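Local coordinates for pseudouridine synthase (Pyrococcus abyssi, PDB 2AUS), which probably isomerises specific uridines in RNA to pseudouridine, as the archaeal Cbf5 member of the TruB family of pseudouridine synthases, at residues A[44-49]-A[327-332]; A[69-74]-A[222-227]; A[120-125]-A[161-166]. One frame throughout, in Å; residues are numbered along the deposited sequence.

Contact 1 is buried: one aromatic pair ties the turn leading into strand 47-53, in the catalytic region, to the C-terminal tail. Contact 2 adjoins it, partly buried, and sets the Schellman-capped C-terminal end of helix 59-69 against helix 217-228 through a tyrosine ring face. The two touch directly where Ile44 packs on Trp227 and Ile49 on Leu70. Contact 3, also partly buried, lies on the other side of the chain's centre from contact 1, their centres about 51 Å apart; it packs helix 122-131 against a hairpin of the six-stranded sheet, combining aliphatic contacts with a water bridge. Along the chain, contact 3 is nested inside the loop closed by contact 2, and contact 2 inside that closed by contact 1.

Contact 1 of 3, residues A[44-49]-A[327-332]; sequences IQYGVI and RDWYPK
Tyr46 and Trp329 form an edge-to-face aromatic pair between the turn from helix 40-45 into strand 47-53 and the tail that follows strand 316-323 of the PUA domain. It is the whole of the direct contact; the CA atoms of Tyr46 and Trp329 are 13.0 Å apart, and two large rings meeting midway span the distance. In both residues CG stands anti to the carbonyl carbon (chi1 -63° in Tyr46), which sends each ring outward from its backbone until they pass in opposite senses. The long indole of Trp329 suits the tail because it carries its six-membered ring as far as the phenol, presenting an edge to one face, the planes inclined by 57° and the centroids 5.1 Å apart. Contact falls toward the rim of the tyrosine. Tyr46 suits the place because its ring also rests on Pro326, while its hydroxyl receives a weak hydrogen bond from Arg95 NE. With an alanine in its place, the indole edge would probably face a gap and Arg95 lose this phenolic partner. The closest approach is between Tyr46 CE2 and Trp329 CZ2 at 3.8 Å, with Tyr46 CD2 and Trp329 CH2 beside it at 3.9 Å.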
loop_
_atom_site.group_PDB
_atom_site.type_symbol
_atom_site.label_atom_id
_atom_site.label_comp_id
_atom_site.label_asym_id
_atom_site.label_seq_id
_atom_site.Cartn_x
_atom_site.Cartn_y
_atom_site.Cartn_z
ATOM N N ILE A 44 -12.205 24.293 -11.908
ATOM C CA ILE A 44 -11.614 22.963 -11.930
ATOM C C ILE A 44 -11.110 22.627 -13.333
ATOM O O ILE A 44 -10.043 22.041 -13.490
ATOM C CB ILE A 44 -12.644 21.908 -11.454
ATOM C CG1 ILE A 44 -12.918 22.117 -9.960
ATOM C CG2 ILE A 44 -12.133 20.499 -11.727
ATOM C CD1 ILE A 44 -13.885 21.113 -9.356
ATOM N N GLN A 45 -11.872 23.025 -14.347
ATOM C CA GLN A 45 -11.501 22.782 -15.738
ATOM C C GLN A 45 -10.170 23.439 -16.074
ATOM O O GLN A 45 -9.432 22.958 -16.938
ATOM C CB GLN A 45 -12.569 23.345 -16.679
ATOM C CG GLN A 45 -13.797 22.481 -16.850
ATOM C CD GLN A 45 -13.571 21.348 -17.834
ATOM O OE1 GLN A 45 -13.225 21.580 -18.998
ATOM N NE2 GLN A 45 -13.768 20.114 -17.376
ATOM N N TYR A 46 -9.875 24.544 -15.397
ATOM C CA TYR A 46 -8.644 25.285 -15.628
ATOM C C TYR A 46 -7.855 25.427 -14.339
ATOM O O TYR A 46 -7.250 26.467 -14.087
ATOM C CB TYR A 46 -8.974 26.675 -16.195
ATOM C CG TYR A 46 -9.651 26.604 -17.543
ATOM C CD1 TYR A 46 -8.905 26.523 -18.714
ATOM C CD2 TYR A 46 -11.037 26.509 -17.639
ATOM C CE1 TYR A 46 -9.520 26.343 -19.945
ATOM C CE2 TYR A 46 -11.662 26.325 -18.861
ATOM C CZ TYR A 46 -10.896 26.238 -20.009
ATOM O OH TYR A 46 -11.502 25.995 -21.216
ATOM N N GLY A 47 -7.855 24.375 -13.525
ATOM C CA GLY A 47 -7.142 24.438 -12.264
ATOM C C GLY A 47 -5.907 23.560 -12.176
ATOM O O GLY A 47 -5.708 22.654 -12.987
ATOM N N VAL A 48 -5.073 23.850 -11.180
ATOM C CA VAL A 48 -3.850 23.094 -10.915
ATOM C C VAL A 48 -3.836 22.816 -9.420
ATOM O O VAL A 48 -4.122 23.707 -8.619
ATOM C CB VAL A 48 -2.578 23.894 -11.268
ATOM C CG1 VAL A 48 -2.419 23.990 -12.772
ATOM C CG2 VAL A 48 -2.666 25.295 -10.668
ATOM N N ILE A 49 -3.516 21.585 -9.045
ATOM C CA ILE A 49 -3.480 21.210 -7.637
ATOM C C ILE A 49 -2.056 21.188 -7.117
ATOM O O ILE A 49 -1.162 20.638 -7.760
ATOM C CB ILE A 49 -4.075 19.799 -7.414
ATOM C CG1 ILE A 49 -5.515 19.754 -7.922
ATOM C CG2 ILE A 49 -4.025 19.430 -5.930
ATOM C CD1 ILE A 49 -6.172 18.383 -7.773
ATOM N N ARG A 327 -12.365 29.242 -27.116
ATOM C CA ARG A 327 -12.792 30.205 -28.131
ATOM C C ARG A 327 -13.965 31.099 -27.747
ATOM O O ARG A 327 -14.134 32.174 -28.316
ATOM C CB ARG A 327 -13.149 29.477 -29.424
ATOM C CG ARG A 327 -11.980 28.767 -30.077
ATOM C CD ARG A 327 -12.469 27.776 -31.123
ATOM N NE ARG A 327 -11.381 26.956 -31.639
ATOM C CZ ARG A 327 -10.840 27.102 -32.844
ATOM N NH1 ARG A 327 -11.290 28.040 -33.670
ATOM N NH2 ARG A 327 -9.845 26.309 -33.221
ATOM N N ASP A 328 -14.751 30.670 -26.769
ATOM C CA ASP A 328 -15.950 31.396 -26.346
ATOM C C ASP A 328 -15.818 32.542 -25.338
ATOM O O ASP A 328 -16.728 33.364 -25.225
ATOM C CB ASP A 328 -16.972 30.378 -25.822
ATOM C CG ASP A 328 -18.304 31.014 -25.447
ATOM O OD1 ASP A 328 -18.482 31.356 -24.249
ATOM O OD2 ASP A 328 -19.159 31.173 -26.360
ATOM N N TRP A 329 -14.713 32.610 -24.602
ATOM C CA TRP A 329 -14.556 33.670 -23.614
ATOM C C TRP A 329 -14.387 35.041 -24.247
ATOM O O TRP A 329 -14.987 36.003 -23.794
ATOM C CB TRP A 329 -13.387 33.357 -22.675
ATOM C CG TRP A 329 -13.682 32.202 -21.748
ATOM C CD1 TRP A 329 -14.782 31.382 -21.775
ATOM C CD2 TRP A 329 -12.847 31.717 -20.689
ATOM N NE1 TRP A 329 -14.675 30.416 -20.805
ATOM C CE2 TRP A 329 -13.495 30.593 -20.129
ATOM C CE3 TRP A 329 -11.606 32.109 -20.171
ATOM C CZ2 TRP A 329 -12.953 29.870 -19.064
ATOM C CZ3 TRP A 329 -11.068 31.388 -19.113
ATOM C CH2 TRP A 329 -11.741 30.275 -18.578
ATOM N N TYR A 330 -13.567 35.126 -25.289
ATOM C CA TYR A 330 -13.345 36.387 -26.002
ATOM C C TYR A 330 -13.678 36.031 -27.448
ATOM O O TYR A 330 -12.796 35.886 -28.296
ATOM C CB TYR A 330 -11.883 36.832 -25.876
ATOM C CG TYR A 330 -11.497 37.272 -24.476
ATOM C CD1 TYR A 330 -11.384 38.626 -24.158
ATOM C CD2 TYR A 330 -11.251 36.334 -23.472
ATOM C CE1 TYR A 330 -11.032 39.037 -22.874
ATOM C CE2 TYR A 330 -10.902 36.732 -22.181
ATOM C CZ TYR A 330 -10.798 38.089 -21.892
ATOM O OH TYR A 330 -10.499 38.505 -20.621
ATOM N N PRO A 331 -14.971 35.904 -27.747
ATOM C CA PRO A 331 -15.462 35.542 -29.080
ATOM C C PRO A 331 -15.157 36.462 -30.242
ATOM O O PRO A 331 -15.090 37.681 -30.089
ATOM C CB PRO A 331 -16.963 35.422 -28.856
ATOM C CG PRO A 331 -17.216 36.553 -27.909
ATOM C CD PRO A 331 -16.083 36.372 -26.898
ATOM N N LYS A 332 -14.965 35.860 -31.411
ATOM C CA LYS A 332 -14.773 36.634 -32.622
ATOM C C LYS A 332 -16.198 36.934 -33.065
ATOM O O LYS A 332 -17.020 36.019 -33.194
ATOM C CB LYS A 332 -14.062 35.820 -33.701
ATOM C CG LYS A 332 -12.560 35.772 -33.550
ATOM C CD LYS A 332 -11.925 35.236 -34.812
ATOM C CE LYS A 332 -10.421 35.135 -34.680
ATOM N NZ LYS A 332 -9.821 34.618 -35.941
#

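Contact 2 of 3, residues A[69-74]-A[222-227]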
loop_
_atom_site.group_PDB
_atom_site.type_symbol
_atom_site.label_atom_id
_atom_site.label_comp_id
_atom_site.label_asym_id
_atom_site.label_seq_id
_atom_site.Cartn_x
_atom_site.Cartn_y
_atom_site.Cartn_z
ATOM N N ILE A 69 -10.838 10.626 -8.112
ATOM C CA ILE A 69 -11.431 11.390 -7.023
ATOM C C ILE A 69 -12.254 12.573 -7.517
ATOM O O ILE A 69 -13.383 12.783 -7.075
ATOM C CB ILE A 69 -10.348 11.937 -6.071
ATOM C CG1 ILE A 69 -9.548 10.777 -5.480
ATOM C CG2 ILE A 69 -11.004 12.785 -4.974
ATOM C CD1 ILE A 69 -8.310 11.218 -4.711
ATOM N N LEU A 70 -11.687 13.350 -8.433
ATOM C CA LEU A 70 -12.385 14.518 -8.938
ATOM C C LEU A 70 -13.221 14.233 -10.180
ATOM O O LEU A 70 -13.720 15.154 -10.811
ATOM C CB LEU A 70 -11.383 15.644 -9.209
ATOM C CG LEU A 70 -10.468 16.024 -8.034
ATOM C CD1 LEU A 70 -9.529 17.158 -8.455
ATOM C CD2 LEU A 70 -11.308 16.446 -6.831
ATOM N N ASN A 71 -13.385 12.958 -10.524
ATOM C CA ASN A 71 -14.190 12.587 -11.688
ATOM C C ASN A 71 -13.776 13.393 -12.917
ATOM O O ASN A 71 -14.608 14.009 -13.583
ATOM C CB ASN A 71 -15.675 12.822 -11.380
ATOM C CG ASN A 71 -16.248 11.772 -10.434
ATOM O OD1 ASN A 71 -16.733 10.732 -10.870
ATOM N ND2 ASN A 71 -16.176 12.037 -9.134
ATOM N N LEU A 72 -12.482 13.377 -13.210
ATOM C CA LEU A 72 -11.940 14.113 -14.346
ATOM C C LEU A 72 -11.638 13.184 -15.508
ATOM O O LEU A 72 -11.541 11.975 -15.336
ATOM C CB LEU A 72 -10.643 14.820 -13.949
ATOM C CG LEU A 72 -10.625 15.610 -12.640
ATOM C CD1 LEU A 72 -9.230 16.173 -12.431
ATOM C CD2 LEU A 72 -11.663 16.719 -12.674
ATOM N N GLU A 73 -11.475 13.774 -16.687
ATOM C CA GLU A 73 -11.151 13.027 -17.891
ATOM C C GLU A 73 -9.645 13.107 -18.116
ATOM O O GLU A 73 -9.016 12.125 -18.500
ATOM C CB GLU A 73 -11.886 13.624 -19.099
ATOM C CG GLU A 73 -13.393 13.418 -19.071
ATOM C CD GLU A 73 -13.791 11.985 -19.388
ATOM O OE1 GLU A 73 -13.054 11.061 -18.974
ATOM O OE2 GLU A 73 -14.843 11.782 -20.042
ATOM N N LYS A 74 -9.074 14.282 -17.856
ATOM C CA LYS A 74 -7.643 14.517 -18.050
ATOM C C LYS A 74 -6.986 15.219 -16.867
ATOM O O LYS A 74 -7.629 15.963 -16.128
ATOM C CB LYS A 74 -7.411 15.379 -19.295
ATOM C CG LYS A 74 -7.958 14.806 -20.587
ATOM C CD LYS A 74 -7.216 13.538 -20.987
ATOM C CE LYS A 74 -7.794 12.928 -22.264
ATOM N NZ LYS A 74 -7.039 11.703 -22.672
ATOM N N ASP A 222 -12.230 14.476 0.686
ATOM C CA ASP A 222 -13.180 15.107 1.593
ATOM C C ASP A 222 -13.791 16.401 1.073
ATOM O O ASP A 222 -14.989 16.637 1.244
ATOM C CB ASP A 222 -12.520 15.352 2.950
ATOM C CG ASP A 222 -12.023 14.070 3.589
ATOM O OD1 ASP A 222 -12.408 12.978 3.112
ATOM O OD2 ASP A 222 -11.253 14.150 4.570
ATOM N N TYR A 223 -12.983 17.243 0.441
ATOM C CA TYR A 223 -13.486 18.506 -0.088
ATOM C C TYR A 223 -14.442 18.274 -1.255
ATOM O O TYR A 223 -15.415 19.011 -1.439
ATOM C CB TYR A 223 -12.320 19.378 -0.541
ATOM C CG TYR A 223 -11.373 19.767 0.567
ATOM C CD1 TYR A 223 -10.099 20.241 0.273
ATOM C CD2 TYR A 223 -11.763 19.708 1.911
ATOM C CE1 TYR A 223 -9.231 20.650 1.277
ATOM C CE2 TYR A 223 -10.901 20.119 2.928
ATOM C CZ TYR A 223 -9.634 20.589 2.599
ATOM O OH TYR A 223 -8.762 20.990 3.586
ATOM N N TYR A 224 -14.166 17.244 -2.042
ATOM C CA TYR A 224 -15.018 16.930 -3.173
ATOM C C TYR A 224 -16.362 16.460 -2.632
ATOM O O TYR A 224 -17.408 16.741 -3.220
ATOM C CB TYR A 224 -14.374 15.850 -4.034
ATOM C CG TYR A 224 -15.039 15.681 -5.375
ATOM C CD1 TYR A 224 -15.849 14.576 -5.636
ATOM C CD2 TYR A 224 -14.860 16.625 -6.383
ATOM C CE1 TYR A 224 -16.465 14.412 -6.870
ATOM C CE2 TYR A 224 -15.470 16.472 -7.623
ATOM C CZ TYR A 224 -16.273 15.362 -7.859
ATOM O OH TYR A 224 -16.880 15.205 -9.081
ATOM N N HIS A 225 -16.320 15.756 -1.501
ATOM C CA HIS A 225 -17.528 15.271 -0.837
ATOM C C HIS A 225 -18.338 16.455 -0.314
ATOM O O HIS A 225 -19.550 16.512 -0.497
ATOM C CB HIS A 225 -17.168 14.344 0.330
ATOM C CG HIS A 225 -17.111 12.895 -0.040
ATOM N ND1 HIS A 225 -18.192 12.050 0.092
ATOM C CD2 HIS A 225 -16.111 12.144 -0.559
ATOM C CE1 HIS A 225 -17.861 10.840 -0.327
ATOM N NE2 HIS A 225 -16.603 10.871 -0.727
ATOM N N PHE A 226 -17.665 17.402 0.331
ATOM C CA PHE A 226 -18.346 18.576 0.870
ATOM C C PHE A 226 -19.029 19.353 -0.252
ATOM O O PHE A 226 -20.072 19.974 -0.050
ATOM C CB PHE A 226 -17.348 19.487 1.592
ATOM C CG PHE A 226 -16.697 18.854 2.797
ATOM C CD1 PHE A 226 -15.553 19.414 3.352
ATOM C CD2 PHE A 226 -17.233 17.707 3.382
ATOM C CE1 PHE A 226 -14.951 18.844 4.473
ATOM C CE2 PHE A 226 -16.638 17.128 4.504
ATOM C CZ PHE A 226 -15.497 17.697 5.049
ATOM N N TRP A 227 -18.430 19.319 -1.435
ATOM C CA TRP A 227 -18.988 20.012 -2.583
ATOM C C TRP A 227 -20.156 19.241 -3.188
ATOM O O TRP A 227 -21.268 19.742 -3.246
ATOM C CB TRP A 227 -17.900 20.234 -3.644
ATOM C CG TRP A 227 -18.393 20.885 -4.894
ATOM C CD1 TRP A 227 -19.321 21.882 -4.986
ATOM C CD2 TRP A 227 -17.962 20.612 -6.235
ATOM N NE1 TRP A 227 -19.496 22.246 -6.295
ATOM C CE2 TRP A 227 -18.676 21.486 -7.085
ATOM C CE3 TRP A 227 -17.039 19.721 -6.798
ATOM C CZ2 TRP A 227 -18.501 21.490 -8.475
ATOM C CZ3 TRP A 227 -16.862 19.726 -8.182
ATOM C CH2 TRP A 227 -17.592 20.607 -9.003
#
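Over one face of the Tyr224 ring lie Ile69 O and Leu70 CA, both displaced toward the rim; the amide of Asn71 approaches obliquely near the hydroxyl, and on the helix's own side Tyr224 CD2 lies in plane at the edge of the Trp227 indole. The backbone that meets the ring is a Schellman motif closing helix 59-69, with Asn71 as its C-prime residue. Asparagine fits there, since it tolerates the positive phi better than most residues other than glycine. Tyr224 reaches this turn from helix 217-228 with CG anti to the backbone N (chi1 -167°), which directs the ring out from the helix toward the turn. Leu70 makes a CH-pi contact, its CA standing 4.1 Å from the centroid of the Tyr224 ring and 20° off the normal. Its side chain adds an apolar touch, with Leu70 CD2 3.6 Å from Tyr224 CD2, and also packs on Ile236 of helix 234-239; a branched leucine can serve both neighbours. The carbonyl of Ile69 is pressed close as well, its O 3.4 Å from Tyr224 CD1. A long aromatic side chain thus lets helix 217-228 cover a helix terminus, backbone included. Elsewhere on that helix, and outside this contact, the carboxylate of Asp222 is engaged by basic side chains of another protein chain. At the more exposed rim the polar contribution is slight: Asn71 ND2 gives Tyr224 OH a weak, strongly bent hydrogen bond, 3.2 Å long with an angle of 124° at the hydrogen.

Contact 3 of 3, residues A[120-125]-A[161-166]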
loop_
_atom_site.group_PDB
_atom_site.type_symbol
_atom_site.label_atom_id
_atom_site.label_comp_id
_atom_site.label_asym_id
_atom_site.label_seq_id
_atom_site.Cartn_x
_atom_site.Cartn_y
_atom_site.Cartn_z
ATOM N N VAL A 120 32.589 10.756 9.389
ATOM C CA VAL A 120 33.209 11.974 8.897
ATOM C C VAL A 120 32.953 13.069 9.926
ATOM O O VAL A 120 31.840 13.208 10.428
ATOM C CB VAL A 120 32.590 12.416 7.543
ATOM C CG1 VAL A 120 33.283 13.675 7.035
ATOM C CG2 VAL A 120 32.703 11.293 6.517
ATOM N N PRO A 121 33.989 13.849 10.267
ATOM C CA PRO A 121 33.835 14.929 11.246
ATOM C C PRO A 121 32.788 15.936 10.779
ATOM O O PRO A 121 32.721 16.263 9.593
ATOM C CB PRO A 121 35.235 15.531 11.313
ATOM C CG PRO A 121 36.111 14.344 11.063
ATOM C CD PRO A 121 35.406 13.671 9.907
ATOM N N GLU A 122 31.981 16.426 11.715
ATOM C CA GLU A 122 30.931 17.380 11.393
ATOM C C GLU A 122 31.453 18.615 10.660
ATOM O O GLU A 122 30.790 19.139 9.764
ATOM C CB GLU A 122 30.198 17.803 12.668
ATOM C CG GLU A 122 29.001 18.702 12.405
ATOM C CD GLU A 122 28.217 19.034 13.664
ATOM O OE1 GLU A 122 27.717 18.094 14.327
ATOM O OE2 GLU A 122 28.092 20.239 13.981
ATOM N N ASP A 123 32.639 19.077 11.042
ATOM C CA ASP A 123 33.246 20.251 10.419
ATOM C C ASP A 123 33.562 19.995 8.947
ATOM O O ASP A 123 33.398 20.877 8.101
ATOM C CB ASP A 123 34.531 20.640 11.161
ATOM C CG ASP A 123 35.521 19.489 11.263
ATOM O OD1 ASP A 123 35.191 18.474 11.919
ATOM O OD2 ASP A 123 36.628 19.598 10.687
ATOM N N LYS A 124 34.017 18.783 8.647
ATOM C CA LYS A 124 34.353 18.410 7.280
ATOM C C LYS A 124 33.090 18.335 6.417
ATOM O O LYS A 124 33.058 18.855 5.298
ATOM C CB LYS A 124 35.078 17.066 7.270
ATOM C CG LYS A 124 35.636 16.673 5.914
ATOM C CD LYS A 124 36.322 15.320 5.972
ATOM C CE LYS A 124 36.772 14.864 4.591
ATOM N NZ LYS A 124 37.300 13.469 4.622
ATOM N N ILE A 125 32.048 17.694 6.942
ATOM C CA ILE A 125 30.790 17.572 6.210
ATOM C C ILE A 125 30.273 18.946 5.796
ATOM O O ILE A 125 29.886 19.148 4.644
ATOM C CB ILE A 125 29.691 16.884 7.055
ATOM C CG1 ILE A 125 30.157 15.494 7.501
ATOM C CG2 ILE A 125 28.410 16.760 6.233
ATOM C CD1 ILE A 125 29.152 14.756 8.369
ATOM N N LEU A 161 20.465 21.171 7.823
ATOM C CA LEU A 161 19.536 21.342 8.926
ATOM C C LEU A 161 20.098 20.668 10.168
ATOM O O LEU A 161 20.290 21.311 11.199
ATOM C CB LEU A 161 18.173 20.743 8.572
ATOM C CG LEU A 161 17.439 21.386 7.383
ATOM C CD1 LEU A 161 16.124 20.663 7.148
ATOM C CD2 LEU A 161 17.182 22.864 7.662
ATOM N N GLU A 162 20.379 19.373 10.067
ATOM C CA GLU A 162 20.921 18.639 11.201
ATOM C C GLU A 162 21.942 17.590 10.791
ATOM O O GLU A 162 21.876 17.026 9.700
ATOM C CB GLU A 162 19.797 17.949 11.980
ATOM C CG GLU A 162 18.700 18.874 12.475
ATOM C CD GLU A 162 17.681 18.148 13.330
ATOM O OE1 GLU A 162 17.573 16.911 13.197
ATOM O OE2 GLU A 162 16.978 18.816 14.121
ATOM N N ILE A 163 22.888 17.335 11.688
ATOM C CA ILE A 163 23.910 16.328 11.459
ATOM C C ILE A 163 23.994 15.441 12.691
ATOM O O ILE A 163 24.300 15.922 13.781
ATOM C CB ILE A 163 25.304 16.949 11.241
ATOM C CG1 ILE A 163 25.319 17.788 9.962
ATOM C CG2 ILE A 163 26.351 15.841 11.177
ATOM C CD1 ILE A 163 26.641 18.473 9.696
ATOM N N ASP A 164 23.708 14.155 12.525
ATOM C CA ASP A 164 23.804 13.221 13.639
ATOM C C ASP A 164 24.648 12.035 13.180
ATOM O O ASP A 164 24.140 11.082 12.584
ATOM C CB ASP A 164 22.421 12.734 14.084
ATOM C CG ASP A 164 22.464 11.999 15.431
ATOM O OD1 ASP A 164 23.527 11.424 15.771
ATOM O OD2 ASP A 164 21.437 11.981 16.145
ATOM N N GLY A 165 25.947 12.109 13.446
ATOM C CA GLY A 165 26.839 11.039 13.056
ATOM C C GLY A 165 26.931 10.877 11.549
ATOM O O GLY A 165 27.494 11.722 10.855
ATOM N N ARG A 166 26.367 9.792 11.038
ATOM C CA ARG A 166 26.401 9.522 9.613
ATOM C C ARG A 166 25.184 10.050 8.872
ATOM O O ARG A 166 25.116 9.964 7.645
ATOM C CB ARG A 166 26.525 8.022 9.373
ATOM C CG ARG A 166 27.786 7.434 9.956
ATOM C CD ARG A 166 28.072 6.079 9.376
ATOM N NE ARG A 166 29.336 5.561 9.876
ATOM C CZ ARG A 166 29.853 4.395 9.505
ATOM N NH1 ARG A 166 29.206 3.633 8.628
ATOM N NH2 ARG A 166 31.009 3.991 10.016
HETATM O O HOH W 1 30.063 10.821 10.553
#
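Ile163 meets Glu122 and Ile125 where the first turn of helix 122-131 packs on the end of a beta hairpin, strands 152-164 and 167-174, in the antiparallel sheet. The tight part is aliphatic. Glu122 crosses the isoleucine obliquely, its CG 3.6 Å from Ile163 CD1; CG lies anti to the backbone N (chi1 -175°) and the chain runs on extended, carrying the carboxylate past the apolar patch to a salt bridge with Arg126. Ile125, deeper in, brings its CD1 to 4.1 Å from Ile163 CG2, a methyl that lies between Glu122 and Ile125, and reaches Val168 and Leu116 on neighbouring strands. Beta-branched isoleucine suits this place, because a strand accepts it readily and its branches fill the space between two partners.

The loose side lies at the hairpin turn, where water takes the place of side chains. Gly165 and Arg166 are the central residues of a type II' turn, whose first corner favours glycine (phi 65°). One water accepts from Val120 N at 2.8 Å and donates to Gly165 O at 2.7 Å. Glu162, in a classic beta bulge with Leu161, bonds to another protein chain. The chemistry implies aliphatic packing in the middle and water satisfying backbone groups at the margin, with no direct hydrogen bond between residues 120-125 and 161-166, though the Arg166-Asp119 salt bridge ties the turn just beside them.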